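Local coordinates for breast cancer anti-estrogen resistance protein 1 (Mus musculus, PDB 5W93) that acts as a docking protein coordinating tyrosine-kinase signalling in cell adhesion and, through this C-terminal FAT-like domain, binds the LD1 motif of paxillin, at residues 20-25 / 122-127; 27-32 / 115-120; 34-39 / 111-116; 51-56 / 92-97; 58-63 / 84-89. The protein carries 2 engineered substitutions. One frame throughout, in Å; residues are numbered along the deposited sequence.

Interaction 1: 20-25 / 122-127; sequences ANLTTL and HSTQQF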
# COMPACT_ATOMS: atom_id res chain seq x y z
N ALA A 20 -7.34 -11.37 0.51
CA ALA A 20 -8.55 -10.60 0.82
C ALA A 20 -8.32 -9.08 0.82
O ALA A 20 -9.11 -8.33 0.24
CB ALA A 20 -9.09 -11.03 2.16
N ASN A 21 -7.27 -8.62 1.49
CA ASN A 21 -7.00 -7.18 1.54
C ASN A 21 -6.60 -6.59 0.19
O ASN A 21 -6.81 -5.41 -0.07
CB ASN A 21 -5.91 -6.87 2.56
CG ASN A 21 -6.42 -6.88 3.98
OD1 ASN A 21 -5.90 -7.60 4.84
ND2 ASN A 21 -7.43 -6.07 4.25
N LEU A 22 -6.00 -7.43 -0.64
CA LEU A 22 -5.55 -7.03 -1.97
C LEU A 22 -6.74 -6.69 -2.88
O LEU A 22 -6.62 -5.88 -3.79
CB LEU A 22 -4.71 -8.14 -2.59
CG LEU A 22 -3.37 -7.78 -3.21
CD1 LEU A 22 -2.42 -7.24 -2.16
CD2 LEU A 22 -2.75 -8.98 -3.91
N THR A 23 -7.89 -7.32 -2.60
CA THR A 23 -9.15 -7.02 -3.28
C THR A 23 -9.62 -5.60 -3.01
O THR A 23 -9.94 -4.85 -3.94
CB THR A 23 -10.27 -7.98 -2.85
OG1 THR A 23 -9.96 -9.31 -3.29
CG2 THR A 23 -11.61 -7.55 -3.44
N THR A 24 -9.69 -5.25 -1.73
CA THR A 24 -10.03 -3.90 -1.30
C THR A 24 -9.06 -2.88 -1.90
O THR A 24 -9.46 -1.79 -2.34
CB THR A 24 -10.01 -3.79 0.24
OG1 THR A 24 -11.07 -4.58 0.79
CG2 THR A 24 -10.19 -2.34 0.71
N LEU A 25 -7.77 -3.22 -1.91
CA LEU A 25 -6.76 -2.30 -2.44
C LEU A 25 -6.94 -2.09 -3.93
O LEU A 25 -6.85 -0.96 -4.42
CB LEU A 25 -5.35 -2.81 -2.16
CG LEU A 25 -4.20 -1.94 -2.67
CD1 LEU A 25 -4.31 -0.50 -2.17
CD2 LEU A 25 -2.87 -2.54 -2.24
N HIS A 122 1.92 -2.30 -7.90
CA HIS A 122 2.90 -3.30 -8.29
C HIS A 122 3.61 -3.93 -7.08
O HIS A 122 3.77 -5.15 -7.01
CB HIS A 122 3.93 -2.66 -9.23
CG HIS A 122 5.31 -3.21 -9.09
ND1 HIS A 122 5.70 -4.40 -9.67
CD2 HIS A 122 6.40 -2.73 -8.45
CE1 HIS A 122 6.97 -4.62 -9.39
NE2 HIS A 122 7.42 -3.62 -8.65
N SER A 123 4.03 -3.10 -6.13
CA SER A 123 4.82 -3.59 -5.01
C SER A 123 3.98 -4.45 -4.07
O SER A 123 4.49 -5.39 -3.47
CB SER A 123 5.45 -2.42 -4.24
OG SER A 123 6.43 -1.75 -5.02
N THR A 124 2.69 -4.13 -3.95
CA THR A 124 1.81 -4.93 -3.09
C THR A 124 1.50 -6.30 -3.71
O THR A 124 1.41 -7.31 -3.02
CB THR A 124 0.48 -4.19 -2.78
OG1 THR A 124 -0.23 -3.89 -3.99
CG2 THR A 124 0.74 -2.89 -1.98
N GLN A 125 1.33 -6.31 -5.03
CA GLN A 125 1.16 -7.57 -5.75
C GLN A 125 2.39 -8.45 -5.60
O GLN A 125 2.29 -9.66 -5.46
CB GLN A 125 0.88 -7.32 -7.23
CG GLN A 125 -0.48 -6.75 -7.51
CD GLN A 125 -1.59 -7.70 -7.12
OE1 GLN A 125 -1.47 -8.93 -7.27
NE2 GLN A 125 -2.68 -7.15 -6.61
N GLN A 126 3.55 -7.80 -5.65
CA GLN A 126 4.82 -8.49 -5.50
C GLN A 126 4.99 -9.05 -4.09
O GLN A 126 5.44 -10.19 -3.91
CB GLN A 126 5.95 -7.52 -5.83
CG GLN A 126 7.28 -8.15 -5.97
CD GLN A 126 8.21 -7.24 -6.70
OE1 GLN A 126 8.84 -6.38 -6.09
NE2 GLN A 126 8.30 -7.41 -8.02
N PHE A 127 4.60 -8.26 -3.08
CA PHE A 127 4.58 -8.72 -1.69
C PHE A 127 3.75 -10.00 -1.56
O PHE A 127 4.20 -10.98 -0.98
CB PHE A 127 4.00 -7.62 -0.79
CG PHE A 127 3.88 -8.02 0.67
CD1 PHE A 127 4.86 -8.78 1.30
CD2 PHE A 127 2.77 -7.60 1.42
CE1 PHE A 127 4.74 -9.12 2.65
CE2 PHE A 127 2.65 -7.94 2.77
CZ PHE A 127 3.64 -8.70 3.39

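Interaction 2: 27-32 / 115-120; sequences DAVDAF and DRVKEL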
# COMPACT_ATOMS: atom_id res chain seq x y z
N ASP A 27 -9.69 -2.36 -5.67
CA ASP A 27 -10.86 -1.50 -5.84
C ASP A 27 -10.50 -0.04 -5.55
O ASP A 27 -10.97 0.86 -6.24
CB ASP A 27 -12.02 -1.95 -4.96
CG ASP A 27 -12.62 -3.28 -5.41
OD1 ASP A 27 -12.37 -3.69 -6.56
OD2 ASP A 27 -13.35 -3.90 -4.61
N ALA A 28 -9.69 0.21 -4.53
CA ALA A 28 -9.36 1.60 -4.16
C ALA A 28 -8.41 2.25 -5.18
O ALA A 28 -8.55 3.43 -5.51
CB ALA A 28 -8.76 1.67 -2.75
N VAL A 29 -7.44 1.48 -5.65
CA VAL A 29 -6.52 1.96 -6.67
C VAL A 29 -7.23 2.22 -8.01
O VAL A 29 -6.99 3.24 -8.64
CB VAL A 29 -5.36 0.96 -6.87
CG1 VAL A 29 -4.54 1.32 -8.09
CG2 VAL A 29 -4.48 0.93 -5.63
N ASP A 30 -8.09 1.29 -8.43
CA ASP A 30 -8.93 1.48 -9.61
C ASP A 30 -9.75 2.76 -9.54
O ASP A 30 -9.81 3.52 -10.49
CB ASP A 30 -9.90 0.30 -9.79
CG ASP A 30 -9.22 -0.97 -10.28
OD1 ASP A 30 -8.05 -0.91 -10.71
OD2 ASP A 30 -9.89 -2.03 -10.23
N ALA A 31 -10.40 2.96 -8.40
CA ALA A 31 -11.25 4.13 -8.20
C ALA A 31 -10.39 5.39 -8.26
O ALA A 31 -10.81 6.40 -8.82
CB ALA A 31 -11.99 4.04 -6.88
N PHE A 32 -9.19 5.32 -7.68
CA PHE A 32 -8.27 6.45 -7.71
C PHE A 32 -7.87 6.78 -9.16
O PHE A 32 -7.93 7.94 -9.56
CB PHE A 32 -7.01 6.17 -6.87
CG PHE A 32 -5.93 7.21 -7.04
CD1 PHE A 32 -5.93 8.37 -6.27
CD2 PHE A 32 -4.93 7.03 -7.98
CE1 PHE A 32 -4.94 9.33 -6.45
CE2 PHE A 32 -3.94 7.99 -8.15
CZ PHE A 32 -3.95 9.14 -7.39
N ASP A 115 1.94 7.90 -10.55
CA ASP A 115 3.09 7.00 -10.62
C ASP A 115 3.38 6.33 -9.28
O ASP A 115 3.71 5.15 -9.24
CB ASP A 115 4.35 7.76 -11.08
CG ASP A 115 4.33 8.12 -12.57
OD1 ASP A 115 3.53 7.55 -13.34
OD2 ASP A 115 5.13 9.00 -12.97
N ARG A 116 3.29 7.09 -8.18
CA ARG A 116 3.51 6.50 -6.86
C ARG A 116 2.45 5.47 -6.57
O ARG A 116 2.74 4.43 -6.00
CB ARG A 116 3.52 7.53 -5.73
CG ARG A 116 4.55 8.62 -5.86
CD ARG A 116 5.99 8.11 -5.82
NE ARG A 116 6.86 9.20 -6.23
CZ ARG A 116 7.41 10.09 -5.40
NH1 ARG A 116 7.23 10.00 -4.09
NH2 ARG A 116 8.16 11.06 -5.89
N VAL A 117 1.21 5.77 -6.94
CA VAL A 117 0.12 4.82 -6.69
C VAL A 117 0.30 3.57 -7.55
O VAL A 117 0.10 2.46 -7.06
CB VAL A 117 -1.26 5.46 -6.94
CG1 VAL A 117 -2.36 4.40 -6.87
CG2 VAL A 117 -1.50 6.60 -5.92
N LYS A 118 0.71 3.74 -8.81
CA LYS A 118 1.01 2.58 -9.67
C LYS A 118 2.11 1.70 -9.05
O LYS A 118 2.01 0.48 -9.02
CB LYS A 118 1.47 3.00 -11.07
CG LYS A 118 0.40 3.47 -12.03
CD LYS A 118 1.02 3.63 -13.44
CE LYS A 118 0.18 4.52 -14.35
NZ LYS A 118 1.03 5.26 -15.34
N GLU A 119 3.17 2.35 -8.58
CA GLU A 119 4.28 1.64 -7.95
C GLU A 119 3.83 0.89 -6.70
O GLU A 119 4.27 -0.23 -6.44
CB GLU A 119 5.41 2.61 -7.59
CG GLU A 119 6.59 1.92 -6.91
CD GLU A 119 7.77 2.85 -6.70
OE1 GLU A 119 7.62 4.08 -6.90
OE2 GLU A 119 8.85 2.34 -6.32
N LEU A 120 2.93 1.51 -5.94
CA LEU A 120 2.32 0.84 -4.79
C LEU A 120 1.54 -0.40 -5.21
O LEU A 120 1.71 -1.47 -4.61
CB LEU A 120 1.40 1.79 -4.02
CG LEU A 120 0.69 1.14 -2.82
CD1 LEU A 120 1.67 0.88 -1.67
CD2 LEU A 120 -0.49 1.99 -2.34

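Interaction 3: 34-39 / 111-116; sequences TAVATN and QDMVDR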
# COMPACT_ATOMS: atom_id res chain seq x y z
N THR A 34 -9.44 6.15 -11.89
CA THR A 34 -10.62 6.64 -12.60
C THR A 34 -10.89 8.11 -12.29
O THR A 34 -11.24 8.90 -13.18
CB THR A 34 -11.86 5.79 -12.26
OG1 THR A 34 -11.75 4.52 -12.91
CG2 THR A 34 -13.16 6.49 -12.71
N ALA A 35 -10.73 8.48 -11.02
CA ALA A 35 -10.83 9.87 -10.58
C ALA A 35 -9.85 10.76 -11.32
O ALA A 35 -10.20 11.85 -11.75
CB ALA A 35 -10.60 9.97 -9.08
N VAL A 36 -8.62 10.29 -11.49
CA VAL A 36 -7.62 11.09 -12.18
C VAL A 36 -7.91 11.13 -13.68
O VAL A 36 -7.73 12.17 -14.32
CB VAL A 36 -6.19 10.59 -11.91
CG1 VAL A 36 -5.18 11.36 -12.76
CG2 VAL A 36 -5.84 10.77 -10.42
N ALA A 37 -8.40 10.03 -14.23
CA ALA A 37 -8.64 9.94 -15.67
C ALA A 37 -9.87 10.73 -16.11
O ALA A 37 -10.04 10.99 -17.30
CB ALA A 37 -8.78 8.47 -16.09
N THR A 38 -10.74 11.10 -15.17
CA THR A 38 -11.90 11.92 -15.52
C THR A 38 -11.70 13.34 -14.97
O THR A 38 -12.66 14.08 -14.76
CB THR A 38 -13.22 11.31 -14.99
OG1 THR A 38 -13.13 11.10 -13.58
CG2 THR A 38 -13.48 9.97 -15.67
N ASN A 39 -10.44 13.68 -14.76
CA ASN A 39 -10.03 15.02 -14.33
C ASN A 39 -10.77 15.54 -13.12
O ASN A 39 -11.16 16.71 -13.09
CB ASN A 39 -10.18 15.99 -15.49
CG ASN A 39 -9.26 15.66 -16.64
OD1 ASN A 39 -8.06 15.91 -16.55
ND2 ASN A 39 -9.80 15.07 -17.70
N GLN A 111 0.62 13.34 -12.54
CA GLN A 111 1.25 12.14 -13.08
C GLN A 111 2.25 11.58 -12.07
O GLN A 111 2.42 10.36 -11.98
CB GLN A 111 1.92 12.43 -14.43
CG GLN A 111 2.48 11.18 -15.12
CD GLN A 111 1.40 10.14 -15.41
OE1 GLN A 111 0.32 10.46 -15.89
NE2 GLN A 111 1.70 8.87 -15.10
N ASP A 112 2.89 12.45 -11.31
CA ASP A 112 3.75 12.03 -10.21
C ASP A 112 2.97 11.22 -9.16
O ASP A 112 3.40 10.16 -8.73
CB ASP A 112 4.38 13.24 -9.53
CG ASP A 112 5.53 13.85 -10.33
OD1 ASP A 112 5.93 13.29 -11.37
OD2 ASP A 112 6.03 14.90 -9.88
N MET A 113 1.82 11.75 -8.78
CA MET A 113 0.93 11.08 -7.83
C MET A 113 0.48 9.72 -8.40
O MET A 113 0.61 8.69 -7.74
CB MET A 113 -0.27 11.99 -7.52
CG MET A 113 -1.30 11.45 -6.53
SD MET A 113 -2.69 12.59 -6.33
CE MET A 113 -3.37 12.63 -7.98
N VAL A 114 -0.01 9.73 -9.63
CA VAL A 114 -0.41 8.51 -10.31
C VAL A 114 0.70 7.45 -10.36
O VAL A 114 0.44 6.24 -10.21
CB VAL A 114 -0.89 8.83 -11.75
CG1 VAL A 114 -0.92 7.58 -12.62
CG2 VAL A 114 -2.24 9.50 -11.70
N ASP A 115 1.94 7.90 -10.55
CA ASP A 115 3.09 7.00 -10.62
C ASP A 115 3.38 6.33 -9.28
O ASP A 115 3.71 5.15 -9.24
CB ASP A 115 4.35 7.76 -11.08
CG ASP A 115 4.33 8.12 -12.57
OD1 ASP A 115 3.53 7.55 -13.34
OD2 ASP A 115 5.13 9.00 -12.97
N ARG A 116 3.29 7.09 -8.18
CA ARG A 116 3.51 6.50 -6.86
C ARG A 116 2.45 5.47 -6.57
O ARG A 116 2.74 4.43 -6.00
CB ARG A 116 3.52 7.53 -5.73
CG ARG A 116 4.55 8.62 -5.86
CD ARG A 116 5.99 8.11 -5.82
NE ARG A 116 6.86 9.20 -6.23
CZ ARG A 116 7.41 10.09 -5.40
NH1 ARG A 116 7.23 10.00 -4.09
NH2 ARG A 116 8.16 11.06 -5.89

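Interaction 4: 51-56 / 92-97; sequences FVILSA and GIVATT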
# COMPACT_ATOMS: atom_id res chain seq x y z
N PHE A 51 -8.18 6.64 0.58
CA PHE A 51 -8.73 5.28 0.50
C PHE A 51 -7.64 4.27 0.11
O PHE A 51 -7.57 3.14 0.63
CB PHE A 51 -9.88 5.19 -0.53
CG PHE A 51 -11.03 6.14 -0.28
CD1 PHE A 51 -11.34 6.59 1.01
CD2 PHE A 51 -11.83 6.56 -1.34
CE1 PHE A 51 -12.41 7.44 1.23
CE2 PHE A 51 -12.91 7.42 -1.11
CZ PHE A 51 -13.19 7.86 0.17
N VAL A 52 -6.77 4.69 -0.81
CA VAL A 52 -5.65 3.85 -1.24
C VAL A 52 -4.69 3.59 -0.07
O VAL A 52 -4.26 2.46 0.16
CB VAL A 52 -4.88 4.49 -2.41
CG1 VAL A 52 -3.55 3.80 -2.61
CG2 VAL A 52 -5.71 4.42 -3.69
N ILE A 53 -4.38 4.65 0.66
CA ILE A 53 -3.46 4.58 1.79
C ILE A 53 -4.01 3.68 2.90
O ILE A 53 -3.33 2.79 3.41
CB ILE A 53 -3.18 6.00 2.34
CG1 ILE A 53 -2.38 6.80 1.32
CG2 ILE A 53 -2.44 5.94 3.67
CD1 ILE A 53 -2.36 8.31 1.61
N LEU A 54 -5.25 3.93 3.27
CA LEU A 54 -5.88 3.12 4.30
C LEU A 54 -5.90 1.62 3.94
O LEU A 54 -5.58 0.77 4.77
CB LEU A 54 -7.27 3.66 4.56
CG LEU A 54 -8.50 2.83 4.86
CD1 LEU A 54 -8.44 2.28 6.28
CD2 LEU A 54 -9.66 3.79 4.70
N SER A 55 -6.25 1.30 2.71
CA SER A 55 -6.38 -0.10 2.31
C SER A 55 -4.99 -0.77 2.15
O SER A 55 -4.81 -1.92 2.55
CB SER A 55 -7.21 -0.20 1.02
OG SER A 55 -6.55 0.40 -0.08
N ALA A 56 -4.01 -0.06 1.59
CA ALA A 56 -2.66 -0.60 1.52
C ALA A 56 -2.01 -0.75 2.90
O ALA A 56 -1.18 -1.64 3.11
CB ALA A 56 -1.77 0.26 0.62
N GLY A 92 5.21 8.60 0.16
CA GLY A 92 5.32 9.16 -1.18
C GLY A 92 3.96 9.55 -1.74
O GLY A 92 3.82 10.58 -2.41
N ILE A 93 2.95 8.72 -1.50
CA ILE A 93 1.60 9.04 -1.93
C ILE A 93 1.04 10.25 -1.15
O ILE A 93 0.39 11.12 -1.75
CB ILE A 93 0.68 7.83 -1.78
CG1 ILE A 93 1.13 6.74 -2.76
CG2 ILE A 93 -0.77 8.21 -2.05
CD1 ILE A 93 0.52 5.41 -2.53
N VAL A 94 1.29 10.34 0.15
CA VAL A 94 0.86 11.53 0.90
C VAL A 94 1.54 12.80 0.32
O VAL A 94 0.88 13.79 0.05
CB VAL A 94 1.17 11.39 2.41
CG1 VAL A 94 0.92 12.70 3.16
CG2 VAL A 94 0.33 10.25 3.01
N ALA A 95 2.85 12.71 0.08
CA ALA A 95 3.63 13.83 -0.46
C ALA A 95 3.13 14.29 -1.83
O ALA A 95 2.82 15.47 -2.03
CB ALA A 95 5.12 13.46 -0.55
N THR A 96 3.05 13.36 -2.78
CA THR A 96 2.64 13.72 -4.12
C THR A 96 1.17 14.16 -4.21
O THR A 96 0.83 14.99 -5.06
CB THR A 96 2.88 12.58 -5.12
OG1 THR A 96 2.17 11.39 -4.70
CG2 THR A 96 4.36 12.28 -5.22
N THR A 97 0.31 13.60 -3.36
CA THR A 97 -1.09 14.00 -3.36
C THR A 97 -1.23 15.45 -2.90
O THR A 97 -1.97 16.25 -3.51
CB THR A 97 -1.97 13.06 -2.45
OG1 THR A 97 -1.88 11.72 -2.93
CG2 THR A 97 -3.42 13.47 -2.48

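Interaction 5: 58-63 / 84-89; sequences KLVFIG and NLLSDL. Engineered in segment 84-89: S87 (natural residue Cys).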
# COMPACT_ATOMS: atom_id res chain seq x y z
N LYS A 58 -3.27 -1.82 5.47
CA LYS A 58 -3.64 -3.16 5.93
C LYS A 58 -2.56 -4.18 5.58
O LYS A 58 -2.27 -5.08 6.38
CB LYS A 58 -4.99 -3.59 5.32
CG LYS A 58 -6.12 -2.56 5.50
CD LYS A 58 -6.73 -2.58 6.91
CE LYS A 58 -7.48 -1.29 7.23
NZ LYS A 58 -6.55 -0.12 7.41
N LEU A 59 -1.93 -4.04 4.41
CA LEU A 59 -0.88 -4.96 4.02
C LEU A 59 0.43 -4.71 4.75
O LEU A 59 1.14 -5.66 5.10
CB LEU A 59 -0.64 -4.89 2.52
CG LEU A 59 -1.78 -5.43 1.67
CD1 LEU A 59 -1.55 -4.99 0.26
CD2 LEU A 59 -1.83 -6.96 1.76
N VAL A 60 0.76 -3.43 4.97
CA VAL A 60 1.90 -3.10 5.80
C VAL A 60 1.76 -3.77 7.18
O VAL A 60 2.69 -4.38 7.68
CB VAL A 60 2.04 -1.58 6.00
CG1 VAL A 60 3.19 -1.30 6.98
CG2 VAL A 60 2.27 -0.88 4.66
N PHE A 61 0.58 -3.64 7.76
CA PHE A 61 0.29 -4.20 9.08
C PHE A 61 0.46 -5.72 9.10
O PHE A 61 1.04 -6.28 10.03
CB PHE A 61 -1.12 -3.82 9.52
CG PHE A 61 -1.48 -4.28 10.92
CD1 PHE A 61 -1.02 -3.60 12.03
CD2 PHE A 61 -2.31 -5.38 11.10
CE1 PHE A 61 -1.36 -4.02 13.32
CE2 PHE A 61 -2.66 -5.81 12.38
CZ PHE A 61 -2.18 -5.13 13.49
N ILE A 62 -0.05 -6.40 8.07
CA ILE A 62 0.20 -7.83 7.92
C ILE A 62 1.70 -8.14 7.88
O ILE A 62 2.19 -9.04 8.55
CB ILE A 62 -0.48 -8.39 6.66
CG1 ILE A 62 -2.00 -8.46 6.86
CG2 ILE A 62 0.09 -9.77 6.31
CD1 ILE A 62 -2.79 -8.65 5.56
N GLY A 63 2.44 -7.36 7.10
CA GLY A 63 3.88 -7.55 7.06
C GLY A 63 4.51 -7.37 8.44
O GLY A 63 5.38 -8.16 8.84
N ASN A 84 8.67 -2.14 4.96
CA ASN A 84 9.38 -0.87 4.81
C ASN A 84 9.13 -0.19 3.45
O ASN A 84 8.90 1.00 3.38
CB ASN A 84 10.88 -1.06 5.00
CG ASN A 84 11.28 -1.17 6.47
OD1 ASN A 84 10.52 -0.82 7.37
ND2 ASN A 84 12.50 -1.65 6.71
N LEU A 85 9.20 -0.98 2.38
CA LEU A 85 8.97 -0.46 1.03
C LEU A 85 7.56 0.12 0.89
O LEU A 85 7.39 1.26 0.43
CB LEU A 85 9.20 -1.55 -0.02
CG LEU A 85 8.89 -1.11 -1.46
CD1 LEU A 85 9.86 -0.01 -1.91
CD2 LEU A 85 8.88 -2.29 -2.43
N LEU A 86 6.55 -0.64 1.31
CA LEU A 86 5.17 -0.16 1.24
C LEU A 86 4.98 1.09 2.11
O LEU A 86 4.28 2.02 1.72
CB LEU A 86 4.17 -1.26 1.64
CG LEU A 86 4.22 -2.54 0.77
CD1 LEU A 86 3.21 -3.60 1.21
CD2 LEU A 86 4.06 -2.24 -0.71
N SER A 87 5.60 1.12 3.29
CA SER A 87 5.50 2.30 4.16
C SER A 87 6.12 3.53 3.50
O SER A 87 5.57 4.63 3.59
CB SER A 87 6.17 2.04 5.51
OG SER A 87 5.44 1.06 6.23
N ASP A 88 7.25 3.33 2.85
CA ASP A 88 7.91 4.40 2.10
C ASP A 88 7.00 4.95 0.99
O ASP A 88 6.87 6.16 0.80
CB ASP A 88 9.22 3.91 1.51
CG ASP A 88 10.35 3.94 2.51
OD1 ASP A 88 10.08 4.21 3.70
OD2 ASP A 88 11.52 3.71 2.12
N LEU A 89 6.37 4.04 0.25
CA LEU A 89 5.47 4.43 -0.83
C LEU A 89 4.20 5.15 -0.33
O LEU A 89 3.71 6.08 -0.98
CB LEU A 89 5.09 3.21 -1.66
CG LEU A 89 6.22 2.52 -2.42
CD1 LEU A 89 5.72 1.23 -3.06
CD2 LEU A 89 6.82 3.45 -3.48

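Interaction 1: 20-25 / 122-127
L25 holds CG anti to its main-chain nitrogen (chi1 179°), which sends the isobutyl group across toward T124, whose hydroxyl is placed between its own backbone N and carbonyl carbon (chi1 59°). This joins the first and last helices, 5-37 and 107-135, of a four-helix bundle, the FAT-like fold of the C-terminal domain; the local segments run antiparallel, their axes 11.1 Å apart. L25 and T124 meet end on. L25 CD2 rests on the threonine branch, 3.4 Å from T124 OG1 and 3.6 Å from T124 CG2. The hydroxyl hydrogen-bonds back to its own helix, chiefly to G121 O, with L120 O also a partner, so a threonine suits this buried place: it offers the leucine a methyl, and an oxygen already bonded within its own helix. L22 also packs on L59 of helix 42-69, while T124 touches L86 of helix 73-102. At the exposed margin, Q125 folds back at chi2 (-64°), bringing its amide aslant beneath the L22 branch and letting its polar end remain near solvent. L22 CD2 slants over the amide, nearer its nitrogen, 3.3 Å from Q125 NE2 and 3.6 Å from Q125 OE1.

Interaction 2: 27-32 / 115-120
V117 lies over one face of the F32 ring and, with its other methyl, reaches V29, so a single valine on helix 107-135 serves two residues one turn apart on helix 5-37. The phenylalanine and valine side chains approach from opposite directions. V117 CG2 stands 4.0 Å from the F32 ring centroid and 27° off the ring normal, a CH-pi contact displaced toward the CE2 side, where V117 CG2 and F32 CE2 are 3.6 Å apart. The second methyl drops toward the neighbouring ring atom, with V117 CG1 3.8 Å from F32 CD2. That methyl is anti to the backbone N (chi1 172°), a torsion that lays CG2 over the ring and sets CG1 between ring atom CD2 and V29. V29 does not meet V117 head on: the two side chains slide past each other in opposite directions, touching through V29 CG1 and V117 CG1 at 4.0 Å. The branched valines are compact enough to sit between the helices, whereas the flat, long F32 reaches further inward, where it also touches M113 and S49. The valine is flanked by F33, and L120 continues the apolar face toward V52 and I93. Outside this seam, K118 NZ and D115 OD1 form a long, weak ion pair along their own helix. All three touching residues are buried and apolar, and L25, V29, F32 and V36 follow one another at alternating steps of four and three residues, the heptad-like spacing of a helix in an antiparallel four-helix bundle.

Interaction 3: 34-39 / 111-116
The last turn of helix 5-37, in the divergent helix-loop-helix region, brings V36 against M113 and V114 near one end of the four-helix bundle. V36 CG1 packs 3.6 Å from V114 CG2, the two valines lying at a slant. The other methyl, V36 CG2, meets the M113 terminal methyl, CE, at 3.9 Å; the long thioether chain is extended until chi3 (62°) turns CE aside, and such a flexible, unbranched chain suits a place from which it must reach V36 and two further helices. Just beyond, the helix stops in a Schellman motif. N39, with positive phi, is its C-prime residue: N39 N bonds to V36 O at 3.1 Å and Q40 N to A35 O. T38 adds a side-chain bond, OG1 donating to T34 O at 2.9 Å. On the outer side of the partner helix, Q111 NE2 donates to D115 OD1 at 2.9 Å, bent to 144° at the hydrogen and arriving from above the carboxylate plane. V36 is partly exposed here, but M113 is enclosed, wedged between F45 and S49 of helix 42-69 and T96 and T97 of helix 73-102.

Interaction 4: 51-56 / 92-97
I53 of helix 42-69 pushes its ethyl arm into a shallow hollow on helix 73-102, bounded by I93 and V94. Its tip, I53 CD1, settles 3.6 Å from V94 CG2 and 4.0 Å from I93 CG2; the shank is close too, I53 CG1 being 4.0 Å from that same I93 methyl. The isoleucines slide past each other, whereas I53 and V94 cross at about a right angle, making the valine a wall beside the arm. CG1 of I53 is anti to the carbonyl carbon (chi1 -69°), and this points the arm outward across the gap. The other bump, I93 CD1, heads inward and only grazes V52, 4.4 Å from V52 CG1; there L120 of helix 107-135 fills in against both. Beta-branched side chains suit such nearly antiparallel helices, 10.8 Å apart at the axes, because their methyls stay close to the backbone. T97 OG1 donates to I93 O at 2.6 Å and also hydrogen-bonds with S49 OG of helix 42-69. On the outer side the bound peptide of this paxillin LD1 complex sets apolar side chains on I53, L54 and T97 and an acidic one on V94. Inward, S55 and A56 lean on L25 of helix 5-37.

Interaction 5: 58-63 / 84-89
V60 sits tightly against L86 and S87 where the two segments, on helices 42-69 and 73-102, approach closely: the CA atoms of V60 and L86 are 6.3 Å apart, and the local axes come to 9.3 Å. V60 CG2 is 3.6 Å from L86 CB, touching the base of the leucine rather than its branches as the two side chains slide past each other. The other methyl, V60 CG1, comes within 3.3 Å of S87 OG. S87 is an engineered residue, cysteine in the natural protein; its hydroxyl hydrogen-bonds to S83 O one turn back, and V60 CG1 merely packs on the oxygen. With CG1 anti to the backbone N (chi1 176°), V60 straddles both partners, and a short branched side chain is well fitted to so narrow a gap. The N-to-C directions make 152°, so the segments are antiparallel but splayed. The inward margin is looser: L59 CB and L86 CD1 stand 4.3 Å apart, and each leucine spends its reach on other helices. Toward the outside the seam meets a bound peptide, whose apolar side chains rest on K58, V60, F61 and S87, consistent with a binding surface for paxillin LD1 on this side, while D88, on the exposed flank, forms a salt bridge with R91. Away from the peptide, I62 packs on Q17 of helix 5-37, and L89 on E119 and S123 of helix 107-135.

Interactions 1, 2 and 3 zip helix 5-37 to helix 107-135, while 4 and 5 do the same for helices 42-69 and 73-102; together they stack layers along one bundle. Interactions 1 and 5 lie about 6 Å from the chain centre (centre to centre), interactions 2 and 4 about 8 Å, and interaction 3 about 16 Å, toward one end. All are buried contacts, though V36 of interaction 3 is partly exposed and Q125 of interaction 1 exposed. Interaction 2 has an aromatic face, interactions 3 and 4 aliphatic or thioether methyls; interaction 1 mixes leucines with a buried threonine and that glutamine, and interaction 5 packs valine on leucine and the engineered serine. Interactions 4 and 5 border the bound peptide.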